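PDB 4LHE: thermostable monoacylglycerol lipase from Bacillus, which catalyses the hydrolysis of monoacylglycerols to glycerol and free fatty acids, using an alpha/beta hydrolase fold. Local coordinates for residues A[1-6]-A[54-59]; A[21-26]-A[92-97]; A[30-35]-A[155-160]; A[118-123]-A[194-199]; A[139-144]-A[161-166]. All coordinates share one frame; numbering follows the deposited sequence.

From the N terminus, contact 1 returns residues 1-6 to the loop 54-59 that follows strand 49-52. Inside that span start contact 2, which pairs strands 21-26 and 90-96 in the central sheet, and contact 3, which ties the loop 30-35 to residues 155-160; contacts 1, 2 and 3 therefore cross one another. Contact 4 joins the end of strand 115-119 to the loop after strand 188-193. Contact 5, a two-stranded antiparallel ribbon, 141-143 with 161-163, is nested within it and crosses contact 3, beside which it lies. Tyr159 of contact 3 reaches Gly57 of contact 1, while strands 90-96 and 115-119 bring contacts 2 and 4 together as sheet neighbours.

Contact 1. Residues A[1-6]-A[54-59]; sequences MSEQYP and RLKGHG
CG of Glu3 stands anti to its carbonyl carbon (chi1 -69°) and the chain runs on extended, while the Arg54 side chain runs out extended, CG anti to the backbone N, and bends only at chi3 (67°); the carboxylate and guanidinium therefore meet tip to tip. Arg54 grips end-on. Its NH2 lies 2.9 Å from Glu3 OE1, on the syn lone pair, and NH1 lies 3.0 Å from Glu3 OE2, although the two planes are turned 47° apart. Glu3 OE2 takes a second, nearly straight bond on its anti side from Gly57 N at 2.7 Å, so one oxygen serves both a charged group and a backbone amide. That amide belongs to a type II beta turn, Leu55 to His58, in the loop between strand 49-52 and helix 62-67 of the alpha/beta hydrolase fold. Glycine suits this third position, where a CB would press on the preceding carbonyl oxygen. An alanine in place of Glu3 would probably leave the Arg54 guanidinium without its counter-charge and Gly57 N without its acceptor. Arg54 NH1 also donates to His58 O at 2.9 Å, bracing the turn from its own side. Met1 brings SD to the guanidinium edge, 3.6 Å from Arg54 NH2. Alongside, the long extended chain of Lys56 slides past Met1 in the opposite direction, its CE 3.6 Å from Met1 CA.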
# COMPACT_ATOMS: atom_id res chain seq x y z
N MET A 1 18.81 7.50 -7.06
CA MET A 1 17.75 8.46 -6.77
C MET A 1 18.08 9.87 -7.28
O MET A 1 19.18 10.39 -7.04
CB MET A 1 17.45 8.50 -5.27
CG MET A 1 17.86 7.22 -4.53
SD MET A 1 16.90 6.85 -3.04
CE MET A 1 15.31 6.33 -3.73
N SER A 2 17.13 10.48 -7.98
CA SER A 2 17.19 11.91 -8.27
C SER A 2 16.48 12.64 -7.12
O SER A 2 15.92 13.73 -7.30
CB SER A 2 16.55 12.24 -9.62
OG SER A 2 17.01 13.49 -10.12
N GLU A 3 16.50 12.00 -5.95
CA GLU A 3 15.98 12.60 -4.72
C GLU A 3 16.96 13.67 -4.22
O GLU A 3 18.16 13.41 -4.04
CB GLU A 3 15.73 11.53 -3.65
CG GLU A 3 14.57 10.59 -3.98
CD GLU A 3 14.31 9.57 -2.88
OE1 GLU A 3 15.15 9.45 -1.96
OE2 GLU A 3 13.27 8.87 -2.94
N GLN A 4 16.44 14.87 -4.01
CA GLN A 4 17.26 16.04 -3.69
C GLN A 4 17.27 16.30 -2.18
O GLN A 4 18.10 17.06 -1.67
CB GLN A 4 16.72 17.26 -4.44
CG GLN A 4 17.77 18.09 -5.19
CD GLN A 4 18.63 17.27 -6.13
OE1 GLN A 4 18.15 16.36 -6.81
NE2 GLN A 4 19.93 17.57 -6.16
N TYR A 5 16.36 15.64 -1.46
CA TYR A 5 16.15 15.88 -0.04
C TYR A 5 16.40 14.63 0.81
O TYR A 5 16.27 13.52 0.30
CB TYR A 5 14.73 16.41 0.20
CG TYR A 5 14.49 17.77 -0.40
CD1 TYR A 5 14.03 17.90 -1.71
CD2 TYR A 5 14.72 18.92 0.34
CE1 TYR A 5 13.81 19.16 -2.26
CE2 TYR A 5 14.51 20.18 -0.20
CZ TYR A 5 14.05 20.29 -1.50
OH TYR A 5 13.84 21.54 -2.03
N PRO A 6 16.75 14.81 2.10
CA PRO A 6 17.07 13.67 2.96
C PRO A 6 15.82 12.99 3.58
O PRO A 6 14.74 13.59 3.61
CB PRO A 6 17.91 14.32 4.06
CG PRO A 6 17.32 15.69 4.20
CD PRO A 6 16.87 16.10 2.82
N ARG A 54 10.98 2.15 1.22
CA ARG A 54 10.50 3.52 1.16
C ARG A 54 10.34 3.84 -0.32
O ARG A 54 11.33 3.79 -1.06
CB ARG A 54 11.55 4.46 1.80
CG ARG A 54 11.23 5.96 1.72
CD ARG A 54 12.32 6.81 2.41
NE ARG A 54 13.61 6.76 1.72
CZ ARG A 54 13.87 7.38 0.57
NH1 ARG A 54 12.91 8.08 -0.03
NH2 ARG A 54 15.07 7.28 0.00
N LEU A 55 9.12 4.11 -0.77
CA LEU A 55 8.91 4.36 -2.20
C LEU A 55 9.65 5.61 -2.63
O LEU A 55 9.64 6.62 -1.91
CB LEU A 55 7.41 4.51 -2.52
CG LEU A 55 6.53 3.30 -2.25
CD1 LEU A 55 5.11 3.56 -2.66
CD2 LEU A 55 7.09 2.08 -2.96
N LYS A 56 10.29 5.57 -3.81
CA LYS A 56 10.98 6.75 -4.34
C LYS A 56 10.10 8.01 -4.26
O LYS A 56 8.92 7.98 -4.63
CB LYS A 56 11.46 6.54 -5.78
CG LYS A 56 12.46 7.62 -6.21
CD LYS A 56 13.04 7.36 -7.58
CE LYS A 56 14.29 8.21 -7.78
NZ LYS A 56 14.81 8.17 -9.18
N GLY A 57 10.68 9.09 -3.75
CA GLY A 57 9.98 10.36 -3.71
C GLY A 57 9.15 10.54 -2.45
O GLY A 57 8.60 11.62 -2.21
N HIS A 58 9.08 9.49 -1.64
CA HIS A 58 8.31 9.49 -0.41
C HIS A 58 9.21 9.60 0.82
O HIS A 58 10.36 9.14 0.81
CB HIS A 58 7.44 8.23 -0.33
CG HIS A 58 6.38 8.18 -1.38
ND1 HIS A 58 6.66 8.00 -2.71
CD2 HIS A 58 5.03 8.32 -1.30
CE1 HIS A 58 5.54 8.01 -3.41
NE2 HIS A 58 4.54 8.20 -2.58
N GLY A 59 8.70 10.23 1.88
CA GLY A 59 9.47 10.33 3.11
C GLY A 59 10.65 11.28 3.02
O GLY A 59 11.56 11.21 3.83

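Contact 2. Residues A[21-26]-A[92-97]; sequences VGVLLV and FVTGLS. With SO4 (sulfate ion), chain D.
Thr94 O receives the shortest bond between these strands, from Val26 N at 2.8 Å, and the CA-H of Leu25 points at the same oxygen, with Leu25 CA 3.3 Å away. The ladder is regular and parallel: Phe92 N donates to Gly22 O, Leu24 N to Phe92 O, Thr94 N to Leu24 O, and Leu96 N to Val26 O. Val23, Leu25, Phe92 and Thr94 share one face of the sheet. There Val21 CG1 touches the edge of the Phe92 ring, 3.7 Å from CE2. Leu25 and Thr94 lie side by side, with Thr94 CG2 3.7 Å from Leu25 CG. Thr94 OG1, anti to its backbone N (chi1 -176°), is turned instead to Val117 O in the next strand, so threonine gives a methyl to one neighbour and a hydroxyl to the other. On the opposite face Val93 CG1 packs 4.0 Å from Leu24 CD2 and also meets Val26 CG2; branched aliphatic residues fill this layer beneath helices 70-87 and 98-109. At Gly95 a CB would collide with Val26 O, and the strands come closest here, CA of Val26 and CA of Gly95 being 4.2 Å apart. Beyond the strand, Ser97 OG donates to sulfate O4 at 2.8 Å, and His226 NE2 binds the same ion. Ser97 has a positive phi (51°) just before helix 98-109; with Gly95 and Gly99 this is consistent with the GxSxG nucleophile elbow of alpha/beta hydrolases.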
# COMPACT_ATOMS: atom_id res chain seq x y z
N VAL A 21 9.83 -17.78 4.79
CA VAL A 21 8.64 -17.07 4.33
C VAL A 21 8.82 -15.55 4.45
O VAL A 21 9.25 -15.06 5.51
CB VAL A 21 7.39 -17.51 5.09
CG1 VAL A 21 6.18 -16.79 4.53
CG2 VAL A 21 7.21 -19.02 4.97
N GLY A 22 8.50 -14.81 3.39
CA GLY A 22 8.74 -13.37 3.36
C GLY A 22 7.48 -12.54 3.24
O GLY A 22 6.50 -12.95 2.62
N VAL A 23 7.48 -11.36 3.85
CA VAL A 23 6.40 -10.42 3.66
C VAL A 23 6.94 -9.08 3.15
O VAL A 23 7.78 -8.45 3.80
CB VAL A 23 5.58 -10.19 4.95
CG1 VAL A 23 4.36 -9.35 4.62
CG2 VAL A 23 5.11 -11.50 5.55
N LEU A 24 6.44 -8.66 1.99
CA LEU A 24 6.72 -7.33 1.44
C LEU A 24 5.58 -6.42 1.88
O LEU A 24 4.40 -6.75 1.67
CB LEU A 24 6.72 -7.42 -0.09
CG LEU A 24 7.02 -6.14 -0.87
CD1 LEU A 24 8.41 -5.71 -0.58
CD2 LEU A 24 6.83 -6.35 -2.38
N LEU A 25 5.91 -5.27 2.50
CA LEU A 25 4.87 -4.31 2.91
C LEU A 25 4.97 -2.98 2.16
O LEU A 25 6.04 -2.36 2.13
CB LEU A 25 4.94 -4.05 4.41
CG LEU A 25 4.74 -5.25 5.34
CD1 LEU A 25 6.08 -5.92 5.63
CD2 LEU A 25 4.08 -4.82 6.64
N VAL A 26 3.87 -2.55 1.55
CA VAL A 26 3.92 -1.39 0.68
C VAL A 26 3.09 -0.24 1.23
O VAL A 26 1.86 -0.34 1.31
CB VAL A 26 3.47 -1.74 -0.75
CG1 VAL A 26 3.90 -0.63 -1.72
CG2 VAL A 26 4.08 -3.08 -1.20
N PHE A 92 4.59 -13.23 0.44
CA PHE A 92 3.29 -12.57 0.51
C PHE A 92 3.48 -11.07 0.39
O PHE A 92 4.52 -10.54 0.79
CB PHE A 92 2.66 -12.83 1.87
CG PHE A 92 2.34 -14.26 2.11
CD1 PHE A 92 1.28 -14.86 1.43
CD2 PHE A 92 3.07 -15.00 3.03
CE1 PHE A 92 0.97 -16.20 1.66
CE2 PHE A 92 2.77 -16.33 3.26
CZ PHE A 92 1.72 -16.93 2.58
N VAL A 93 2.47 -10.39 -0.14
CA VAL A 93 2.54 -8.94 -0.29
C VAL A 93 1.32 -8.31 0.39
O VAL A 93 0.21 -8.84 0.32
CB VAL A 93 2.64 -8.53 -1.79
CG1 VAL A 93 2.92 -7.03 -1.94
CG2 VAL A 93 3.76 -9.37 -2.49
N THR A 94 1.55 -7.21 1.12
CA THR A 94 0.47 -6.45 1.75
C THR A 94 0.77 -4.95 1.60
O THR A 94 1.93 -4.53 1.49
CB THR A 94 0.28 -6.82 3.23
OG1 THR A 94 -0.85 -6.12 3.77
CG2 THR A 94 1.53 -6.47 4.07
N GLY A 95 -0.26 -4.14 1.56
CA GLY A 95 -0.01 -2.72 1.43
C GLY A 95 -1.24 -1.90 1.69
O GLY A 95 -2.35 -2.39 1.53
N LEU A 96 -1.02 -0.64 2.07
CA LEU A 96 -2.10 0.28 2.39
C LEU A 96 -2.43 1.22 1.23
O LEU A 96 -1.54 1.86 0.67
CB LEU A 96 -1.72 1.10 3.61
CG LEU A 96 -2.68 2.22 4.01
CD1 LEU A 96 -4.02 1.63 4.48
CD2 LEU A 96 -2.04 3.07 5.09
N SER A 97 -3.71 1.31 0.88
CA SER A 97 -4.16 2.27 -0.13
C SER A 97 -3.26 2.06 -1.35
O SER A 97 -3.01 0.91 -1.71
CB SER A 97 -4.12 3.68 0.43
OG SER A 97 -4.81 4.57 -0.45
S SO4 D . -2.71 6.85 0.76
O1 SO4 D . -1.86 8.04 0.69
O2 SO4 D . -2.40 6.11 2.00
O3 SO4 D . -4.11 7.26 0.80
O4 SO4 D . -2.46 6.06 -0.44

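Contact 3. Residues A[30-35]-A[155-160]; sequences TGTPHS and KELAYE. With SO4 (sulfate ion), chain D.
The His34 ring meets Lys155 O at its edge and in its plane, with NE2 3.2 Å from that oxygen; a water lies in the same plane, 3.0 Å from His34 NE2, and is weakly bonded to Lys155 N. CG of His34 is anti to its backbone N (chi1 180°), and this torsion carries the ring outward, so that its edge meets Lys155 O. The Leu157 and His34 side chains cross at about a right angle, Leu157 CG 4.0 Å from His34 CB. The Tyr159 ring has Thr30 O beside it, obliquely placed.

Between these two rings the chains come close through small residues. Ala158 CB packs 3.3 Å from Thr30 O and 3.5 Å from Thr30 OG1, a proximity that suits a bare methyl, and Gly31 lies against the same group. Tyr159 N is buried here without a partner in the model. Thr32 OG1 accepts from His34 N at 3.0 Å, closing an ST turn, while Thr32 CG2 faces Leu157 O. Thr30 offers its N and OG1 to the sulfate, whose O1 is 2.7 Å from the amide N of Thr30 and 2.9 Å from its OG1.

Glu156 OE2 bonds to Ser147 OG. Tyr159 OH reaches Gly57 O and Thr60 N, and its ring touches helix 62-67. The contact thus joins the loop between strand 21-26 and helix 37-45 to the insertion between strands 115-119 and 188-193, probably the lid region, just ahead of strand 161-163.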
# COMPACT_ATOMS: atom_id res chain seq x y z
N THR A 30 0.48 9.21 -0.13
CA THR A 30 0.97 10.34 0.64
C THR A 30 2.12 9.98 1.62
O THR A 30 2.98 10.81 1.94
CB THR A 30 -0.19 11.06 1.36
OG1 THR A 30 -0.80 10.16 2.30
CG2 THR A 30 -1.24 11.49 0.35
N GLY A 31 2.15 8.71 2.05
CA GLY A 31 2.87 8.31 3.25
C GLY A 31 4.31 7.83 3.16
O GLY A 31 5.05 8.17 2.23
N THR A 32 4.71 7.04 4.16
CA THR A 32 6.09 6.60 4.33
C THR A 32 6.03 5.23 4.97
O THR A 32 4.95 4.78 5.33
CB THR A 32 6.88 7.53 5.28
OG1 THR A 32 6.45 7.32 6.64
CG2 THR A 32 6.73 9.01 4.89
N PRO A 33 7.18 4.55 5.12
CA PRO A 33 7.17 3.30 5.89
C PRO A 33 6.55 3.39 7.29
O PRO A 33 6.21 2.35 7.87
CB PRO A 33 8.67 2.97 6.00
CG PRO A 33 9.19 3.39 4.68
CD PRO A 33 8.44 4.68 4.36
N HIS A 34 6.40 4.59 7.85
CA HIS A 34 5.82 4.69 9.21
C HIS A 34 4.45 4.00 9.32
O HIS A 34 4.18 3.28 10.28
CB HIS A 34 5.75 6.16 9.64
CG HIS A 34 5.17 6.37 11.01
ND1 HIS A 34 5.82 6.01 12.17
CD2 HIS A 34 3.99 6.92 11.39
CE1 HIS A 34 5.07 6.34 13.21
NE2 HIS A 34 3.96 6.88 12.77
N SER A 35 3.58 4.22 8.33
CA SER A 35 2.24 3.64 8.36
C SER A 35 2.25 2.09 8.36
O SER A 35 1.29 1.45 8.83
CB SER A 35 1.42 4.16 7.17
OG SER A 35 1.92 3.60 5.96
N LYS A 155 -0.10 9.19 14.30
CA LYS A 155 -0.10 10.13 13.19
C LYS A 155 0.62 9.58 11.97
O LYS A 155 1.42 8.65 12.07
CB LYS A 155 0.53 11.47 13.63
CG LYS A 155 2.05 11.43 13.73
CD LYS A 155 2.57 12.43 14.76
CE LYS A 155 4.09 12.59 14.68
NZ LYS A 155 4.80 11.28 14.76
N GLU A 156 0.29 10.14 10.81
CA GLU A 156 0.99 9.85 9.57
C GLU A 156 2.15 10.83 9.47
O GLU A 156 2.11 11.89 10.11
CB GLU A 156 0.05 10.11 8.39
CG GLU A 156 -0.52 8.88 7.71
CD GLU A 156 -1.39 9.26 6.52
OE1 GLU A 156 -1.46 8.48 5.54
OE2 GLU A 156 -2.02 10.36 6.57
N LEU A 157 3.17 10.50 8.67
CA LEU A 157 4.23 11.46 8.36
C LEU A 157 4.12 11.91 6.91
O LEU A 157 5.12 12.21 6.26
CB LEU A 157 5.62 10.86 8.56
CG LEU A 157 6.01 10.15 9.86
CD1 LEU A 157 7.47 9.82 9.79
CD2 LEU A 157 5.73 10.98 11.10
N ALA A 158 2.89 11.94 6.38
CA ALA A 158 2.65 12.32 4.98
C ALA A 158 2.87 13.82 4.74
O ALA A 158 2.73 14.64 5.66
CB ALA A 158 1.25 11.90 4.56
N TYR A 159 3.20 14.18 3.49
CA TYR A 159 3.47 15.57 3.13
C TYR A 159 2.25 16.47 3.38
O TYR A 159 1.12 15.98 3.49
CB TYR A 159 3.86 15.67 1.65
CG TYR A 159 5.10 14.88 1.24
CD1 TYR A 159 6.26 14.90 2.01
CD2 TYR A 159 5.11 14.13 0.07
CE1 TYR A 159 7.39 14.19 1.63
CE2 TYR A 159 6.22 13.43 -0.33
CZ TYR A 159 7.35 13.46 0.46
OH TYR A 159 8.46 12.76 0.06
N GLU A 160 2.46 17.78 3.43
CA GLU A 160 1.34 18.72 3.60
C GLU A 160 0.79 19.21 2.26
O GLU A 160 -0.31 19.77 2.20
CB GLU A 160 1.75 19.90 4.46
CG GLU A 160 0.60 20.50 5.26
CD GLU A 160 0.92 20.55 6.74
OE1 GLU A 160 1.37 21.62 7.21
OE2 GLU A 160 0.72 19.52 7.43
S SO4 D . -2.71 6.85 0.76
O1 SO4 D . -1.86 8.04 0.69
O2 SO4 D . -2.40 6.11 2.00
O3 SO4 D . -4.11 7.26 0.80
O4 SO4 D . -2.46 6.06 -0.44
O HOH W 1 2.45 7.30 15.38

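Contact 4. Residues A[118-123]-A[194-199]; sequences PINAAV and DEDHVV
Asp196 and Asn120 reach toward each other tip to tip, yet form no hydrogen bond. Asp196 OD2 stands over the carboxamide, 3.0 Å from Asn120 CG, the two planes being 76° apart, and Asn120 ND2 is badly angled to it at 3.2 Å. The amide is held instead by His226 O and Ser193 N, which fix its rotation.

True polar bonds lie within 194-199. With CG of Asp196 anti to the backbone N (chi1 -165°), its OD1 accepts from Val198 N at 2.7 Å, nearly in line with its C-O bond, and from Val199 N at 2.7 Å, from above the carboxylate plane: an Asx turn widened into an Asx motif.

Apolar packing completes the contact. Val199 CG2 meets Ala122 CB at 3.9 Å, a fit that the small alanine side chain permits, and Val199 CG1 rests on the backbone, 3.5 Å from Ala121 O.

Asp196 OD2 bonds to His226 ND1, and with Ser97 this gives a geometry consistent with a Ser-His-Asp catalytic triad. An alanine in place of Asp196 would probably leave His226 ND1 without its acceptor and the turn amides unsatisfied. The chemistry implies divided labour: OD1 ties the carboxylate to its own loop, while OD2 stays directed at the histidine.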
# COMPACT_ATOMS: atom_id res chain seq x y z
N PRO A 118 -4.23 -6.74 0.42
CA PRO A 118 -4.43 -5.31 0.19
C PRO A 118 -5.33 -4.71 1.27
O PRO A 118 -6.29 -5.35 1.68
CB PRO A 118 -5.13 -5.27 -1.18
CG PRO A 118 -5.79 -6.63 -1.32
CD PRO A 118 -4.90 -7.59 -0.59
N ILE A 119 -5.02 -3.50 1.73
CA ILE A 119 -5.82 -2.87 2.79
C ILE A 119 -6.28 -1.52 2.27
O ILE A 119 -5.44 -0.67 1.97
CB ILE A 119 -4.95 -2.61 4.04
CG1 ILE A 119 -4.27 -3.90 4.51
CG2 ILE A 119 -5.77 -1.95 5.14
CD1 ILE A 119 -3.33 -3.69 5.70
N ASN A 120 -7.59 -1.31 2.17
CA ASN A 120 -8.13 -0.08 1.58
C ASN A 120 -7.48 0.29 0.24
O ASN A 120 -7.26 1.47 -0.06
CB ASN A 120 -8.04 1.09 2.56
CG ASN A 120 -9.05 0.97 3.69
OD1 ASN A 120 -10.10 0.36 3.55
ND2 ASN A 120 -8.72 1.57 4.83
N ALA A 121 -7.17 -0.73 -0.56
CA ALA A 121 -6.52 -0.56 -1.86
C ALA A 121 -7.36 0.29 -2.80
O ALA A 121 -8.59 0.16 -2.83
CB ALA A 121 -6.22 -1.91 -2.49
N ALA A 122 -6.68 1.15 -3.55
CA ALA A 122 -7.31 2.09 -4.48
C ALA A 122 -7.23 1.58 -5.91
O ALA A 122 -6.14 1.34 -6.43
CB ALA A 122 -6.63 3.45 -4.36
N VAL A 123 -8.39 1.46 -6.56
CA VAL A 123 -8.48 0.89 -7.91
C VAL A 123 -9.32 1.76 -8.86
O VAL A 123 -9.08 1.79 -10.08
CB VAL A 123 -9.00 -0.58 -7.84
CG1 VAL A 123 -9.94 -0.90 -8.97
CG2 VAL A 123 -7.82 -1.56 -7.80
N ASP A 194 -14.97 0.38 6.83
CA ASP A 194 -16.34 0.85 6.60
C ASP A 194 -16.34 2.35 6.42
O ASP A 194 -16.96 2.88 5.49
CB ASP A 194 -17.25 0.53 7.79
CG ASP A 194 -17.59 -0.94 7.89
OD1 ASP A 194 -17.50 -1.64 6.87
OD2 ASP A 194 -17.95 -1.39 9.00
N GLU A 195 -15.62 3.03 7.31
CA GLU A 195 -15.60 4.48 7.31
C GLU A 195 -14.34 5.08 6.68
O GLU A 195 -13.83 6.09 7.16
CB GLU A 195 -15.82 5.01 8.73
CG GLU A 195 -17.16 4.58 9.36
CD GLU A 195 -17.44 5.25 10.70
OE1 GLU A 195 -17.61 6.49 10.73
OE2 GLU A 195 -17.50 4.54 11.73
N ASP A 196 -13.84 4.46 5.61
CA ASP A 196 -12.82 5.08 4.78
C ASP A 196 -13.45 6.30 4.11
O ASP A 196 -14.46 6.15 3.42
CB ASP A 196 -12.32 4.10 3.71
CG ASP A 196 -11.01 4.54 3.06
OD1 ASP A 196 -10.89 5.72 2.70
OD2 ASP A 196 -10.09 3.69 2.91
N HIS A 197 -12.85 7.49 4.31
CA HIS A 197 -13.31 8.74 3.68
C HIS A 197 -12.39 9.18 2.55
O HIS A 197 -12.49 10.31 2.07
CB HIS A 197 -13.41 9.88 4.70
CG HIS A 197 -14.06 9.51 6.01
ND1 HIS A 197 -13.35 9.42 7.19
CD2 HIS A 197 -15.35 9.24 6.31
CE1 HIS A 197 -14.18 9.09 8.17
NE2 HIS A 197 -15.39 8.98 7.67
N VAL A 198 -11.48 8.29 2.13
CA VAL A 198 -10.53 8.60 1.06
C VAL A 198 -10.74 7.69 -0.14
O VAL A 198 -10.91 8.16 -1.26
CB VAL A 198 -9.06 8.46 1.53
CG1 VAL A 198 -8.11 8.73 0.38
CG2 VAL A 198 -8.79 9.42 2.68
N VAL A 199 -10.71 6.38 0.11
CA VAL A 199 -10.93 5.36 -0.92
C VAL A 199 -12.29 4.72 -0.64
O VAL A 199 -12.53 4.25 0.46
CB VAL A 199 -9.82 4.28 -0.90
CG1 VAL A 199 -10.15 3.15 -1.86
CG2 VAL A 199 -8.48 4.90 -1.27

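Contact 5. Residues A[139-144]-A[161-166]; sequences PRYLDS and KTPTAS
Lys161 and Asp143 form a non-hydrogen-bonded pair in a two-stranded antiparallel ribbon, 141-143 with 161-163, set apart from the main sheet. The lysine can be followed outward. Its CB lies 4.0 Å from Leu142 O, and CG comes 3.6 Å from Asp143 OD1. CD packs against Tyr141 CB at 3.7 Å, crossing the tyrosine at about a right angle. CE, 3.1 Å from Asp143 OD1, makes the closest approach. At the tip NZ is 4.2 Å from Tyr141 CD2 and 4.3 Å from Asp143 OD1, too far for a salt bridge, although the opposite charges would probably attract. A long extended chain suits this place, greasy along the tyrosine and charged at its end.

Next along the ribbon, Leu142 and Thr162 exchange backbone bonds in both directions. Tyr141 CE1 touches the ring of Pro163, while Arg140 CG sits over one face of the tyrosine ring and Tyr62 of helix 62-67 meets that ring edge-to-face. On the face of Leu142 and Thr162, Leu142 CD2 packs against Thr164 CG2. Pro163 is paired with Tyr141 in a non-hydrogen-bonded position, where its lack of an N-H costs no bond; it is also the N-cap residue of helix 164-179. Thr164 N donates to Arg140 O at 2.8 Å. With OG1 of Thr164 placed between its backbone N and carbonyl carbon (chi1 73°), the hydroxyl donates to Pro139 O at 2.9 Å, lying in that carbonyl's plane.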
# COMPACT_ATOMS: atom_id res chain seq x y z
N PRO A 139 -3.54 23.77 -10.49
CA PRO A 139 -2.49 24.24 -9.58
C PRO A 139 -1.36 23.22 -9.55
O PRO A 139 -1.58 22.05 -9.87
CB PRO A 139 -3.21 24.28 -8.23
CG PRO A 139 -4.32 23.29 -8.35
CD PRO A 139 -4.75 23.32 -9.78
N ARG A 140 -0.15 23.66 -9.22
CA ARG A 140 0.97 22.74 -9.11
C ARG A 140 0.71 21.77 -7.96
O ARG A 140 0.93 20.57 -8.09
CB ARG A 140 2.26 23.50 -8.85
CG ARG A 140 3.42 22.58 -8.53
CD ARG A 140 4.59 22.81 -9.45
NE ARG A 140 5.54 23.81 -8.97
CZ ARG A 140 6.80 23.54 -8.61
NH1 ARG A 140 7.27 22.31 -8.66
NH2 ARG A 140 7.59 24.52 -8.20
N TYR A 141 0.25 22.32 -6.84
CA TYR A 141 0.07 21.55 -5.61
C TYR A 141 -1.35 21.70 -5.08
O TYR A 141 -1.97 22.75 -5.24
CB TYR A 141 1.01 22.06 -4.53
CG TYR A 141 2.48 22.00 -4.87
CD1 TYR A 141 3.14 20.78 -4.93
CD2 TYR A 141 3.21 23.16 -5.08
CE1 TYR A 141 4.49 20.72 -5.22
CE2 TYR A 141 4.56 23.12 -5.37
CZ TYR A 141 5.19 21.89 -5.45
OH TYR A 141 6.54 21.83 -5.74
N LEU A 142 -1.85 20.64 -4.45
CA LEU A 142 -3.06 20.73 -3.64
C LEU A 142 -2.66 20.55 -2.19
O LEU A 142 -1.85 19.68 -1.87
CB LEU A 142 -4.03 19.62 -3.99
CG LEU A 142 -4.18 19.29 -5.46
CD1 LEU A 142 -5.12 18.15 -5.52
CD2 LEU A 142 -4.74 20.47 -6.23
N ASP A 143 -3.23 21.37 -1.31
CA ASP A 143 -2.97 21.23 0.11
C ASP A 143 -3.63 19.93 0.56
O ASP A 143 -4.74 19.61 0.12
CB ASP A 143 -3.51 22.42 0.90
CG ASP A 143 -2.98 23.75 0.40
OD1 ASP A 143 -2.03 23.74 -0.41
OD2 ASP A 143 -3.51 24.81 0.81
N SER A 144 -2.94 19.17 1.39
CA SER A 144 -3.46 17.89 1.83
C SER A 144 -4.44 18.12 2.99
O SER A 144 -4.27 19.04 3.79
CB SER A 144 -2.33 16.93 2.21
OG SER A 144 -1.60 16.54 1.05
N LYS A 161 1.56 19.01 1.20
CA LYS A 161 1.11 19.33 -0.15
C LYS A 161 1.30 18.13 -1.09
O LYS A 161 2.27 17.37 -0.95
CB LYS A 161 1.83 20.58 -0.69
CG LYS A 161 1.03 21.87 -0.53
CD LYS A 161 1.79 23.11 -1.03
CE LYS A 161 0.84 24.26 -1.39
NZ LYS A 161 1.54 25.43 -2.03
N THR A 162 0.36 17.94 -2.01
CA THR A 162 0.45 16.85 -2.98
C THR A 162 0.61 17.44 -4.37
O THR A 162 -0.21 18.25 -4.79
CB THR A 162 -0.80 15.97 -2.94
OG1 THR A 162 -0.89 15.31 -1.67
CG2 THR A 162 -0.74 14.92 -4.03
N PRO A 163 1.67 17.04 -5.08
CA PRO A 163 1.92 17.52 -6.44
C PRO A 163 0.86 16.96 -7.36
O PRO A 163 0.55 15.76 -7.27
CB PRO A 163 3.29 16.91 -6.78
CG PRO A 163 3.90 16.61 -5.47
CD PRO A 163 2.77 16.19 -4.60
N THR A 164 0.28 17.80 -8.20
CA THR A 164 -0.84 17.35 -9.01
C THR A 164 -0.31 16.51 -10.16
O THR A 164 -1.04 15.68 -10.72
CB THR A 164 -1.74 18.51 -9.48
OG1 THR A 164 -1.08 19.26 -10.49
CG2 THR A 164 -2.04 19.42 -8.33
N ALA A 165 0.96 16.70 -10.48
CA ALA A 165 1.62 15.83 -11.44
C ALA A 165 1.61 14.39 -10.90
O ALA A 165 1.51 13.43 -11.68
CB ALA A 165 3.04 16.30 -11.67
N SER A 166 1.74 14.24 -9.58
CA SER A 166 1.75 12.91 -8.94
C SER A 166 0.38 12.26 -8.99
O SER A 166 0.26 11.05 -9.15
CB SER A 166 2.22 13.02 -7.48
OG SER A 166 3.61 13.27 -7.41
O HOH W 2 2.35 19.03 -9.91